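Local structure of Cj0977 (Campylobacter jejuni, 3BNV) at the interface of chains A and B. The protein is a sigma28-regulated virulence protein of Campylobacter jejuni with a hot-dog fold, not itself part of the flagellum. Numbering follows the deposited sequence. Chains: chain A/B, Cj0977.

The interface of chains A and B. Residues chain A 28, 31, 72, 75-76, 79; chain B 66-68.
B:Phe66 pushes its ring between the side chains of A:Leu31 and A:Asn75, a worked example of an aromatic anchor that one chain lodges in its twin. A:Leu31 covers one face: its methyl CD1 stands over the centre of the ring, 3.9 Å from the centroid, in a CH-pi contact, while its other methyl, CD2, lies toward CG and CD1 of B:Phe66. The amide of A:Asn75 lies against the opposite face, its plane only 22° from that of the ring and its ND2 displaced toward the rim. Packed between these two layers, the ring probably has little freedom to tilt or swing. At its far end CZ heads for the 67-82 helix of chain A, and the backbone carbonyl O of A:Ala72 and the N of A:Tyr76 meet the rim in the ring plane. The amide of A:Gln79 is nearly parallel to the ring but lies past its edge, not over a face, with NE2 3.4 Å from CE2 of B:Phe66; SG of A:Cys28 is 3.8 Å from the same CE2. With CG anti to the backbone N (chi1 -166°), the ring of B:Phe66 is directed across the interface.

A:Asn75 also faces the start of the partner's 68-82 helix. Its OD1 lies 3.2 Å from a water that also meets the N and the carboxylate OD1 of B:Asp67, the latter at 2.7 Å, so polar groups of both chains share one bridge. Behind it, NE2 of A:Gln79 makes a weak hydrogen bond to OD1 of A:Asn75, which may help fix the amide's rotation. ND2 packs beside B:Ala68 without hydrogen bonding to its N. Further along, the methyl CB of B:Ala68 meets CA of A:Ala72, consistent with the helices packing near each other.

CD1 of A:Leu31 also sits above A:Tyr76, toward the ring's rim, backing the leucine. Repeated by two-fold symmetry, this anchoring probably helps hold the pair together, as expected of a hot-dog dimer.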
# COMPACT_ATOMS: atom_id res chain seq x y z
N CYS A 28 10.89 -8.12 -6.81
CA CYS A 28 11.01 -7.56 -5.45
C CYS A 28 11.94 -8.37 -4.53
O CYS A 28 11.57 -8.70 -3.40
CB CYS A 28 9.62 -7.41 -4.82
SG CYS A 28 8.47 -6.45 -5.87
N LEU A 31 12.37 -6.89 -0.94
CA LEU A 31 11.21 -6.38 -0.22
C LEU A 31 11.16 -6.91 1.20
O LEU A 31 11.46 -8.07 1.45
CB LEU A 31 9.94 -6.81 -0.95
CG LEU A 31 8.76 -5.84 -1.03
CD1 LEU A 31 7.48 -6.66 -1.24
CD2 LEU A 31 8.65 -4.93 0.17
N ALA A 72 -0.26 -3.31 0.18
CA ALA A 72 1.09 -3.77 -0.02
C ALA A 72 1.11 -5.26 -0.31
O ALA A 72 1.79 -5.68 -1.24
CB ALA A 72 1.94 -3.46 1.18
N ASN A 75 -0.11 -5.87 -3.76
CA ASN A 75 0.88 -5.37 -4.67
C ASN A 75 1.99 -6.42 -4.86
O ASN A 75 2.44 -6.71 -5.97
CB ASN A 75 1.38 -4.04 -4.10
CG ASN A 75 2.38 -3.34 -4.98
OD1 ASN A 75 2.90 -3.90 -5.96
ND2 ASN A 75 2.68 -2.11 -4.62
N TYR A 76 2.41 -7.02 -3.76
CA TYR A 76 3.46 -8.02 -3.82
C TYR A 76 3.00 -9.29 -4.56
O TYR A 76 3.62 -9.71 -5.53
CB TYR A 76 3.98 -8.25 -2.41
CG TYR A 76 5.15 -9.17 -2.24
CD1 TYR A 76 5.23 -10.00 -1.14
CD2 TYR A 76 6.19 -9.19 -3.13
CE1 TYR A 76 6.31 -10.84 -0.95
CE2 TYR A 76 7.28 -10.04 -2.94
CZ TYR A 76 7.33 -10.86 -1.85
OH TYR A 76 8.40 -11.71 -1.64
N GLN A 79 2.64 -8.86 -8.35
CA GLN A 79 3.89 -8.95 -9.06
C GLN A 79 4.42 -10.36 -9.07
O GLN A 79 4.99 -10.79 -10.05
CB GLN A 79 4.93 -7.99 -8.50
CG GLN A 79 4.56 -6.53 -8.64
CD GLN A 79 5.77 -5.65 -8.54
OE1 GLN A 79 6.61 -5.65 -9.42
NE2 GLN A 79 5.88 -4.90 -7.45
N PHE B 66 9.14 0.24 -3.41
CA PHE B 66 7.93 -0.56 -3.60
C PHE B 66 6.75 0.39 -3.67
O PHE B 66 6.62 1.29 -2.85
CB PHE B 66 7.79 -1.56 -2.45
CG PHE B 66 6.78 -2.63 -2.70
CD1 PHE B 66 5.75 -2.86 -1.80
CD2 PHE B 66 6.84 -3.40 -3.84
CE1 PHE B 66 4.79 -3.83 -2.04
CE2 PHE B 66 5.89 -4.37 -4.08
CZ PHE B 66 4.87 -4.58 -3.18
N ASP B 67 5.90 0.21 -4.67
CA ASP B 67 4.83 1.15 -4.96
C ASP B 67 3.82 1.33 -3.83
O ASP B 67 3.24 2.40 -3.68
CB ASP B 67 4.14 0.78 -6.27
CG ASP B 67 5.09 0.93 -7.47
OD1 ASP B 67 5.18 -0.01 -8.32
OD2 ASP B 67 5.78 1.97 -7.56
N ALA B 68 3.64 0.30 -3.02
CA ALA B 68 2.63 0.35 -1.99
C ALA B 68 2.94 1.43 -0.96
O ALA B 68 2.05 1.92 -0.27
CB ALA B 68 2.51 -0.98 -1.34
O HOH W 1 5.49 -2.19 -6.77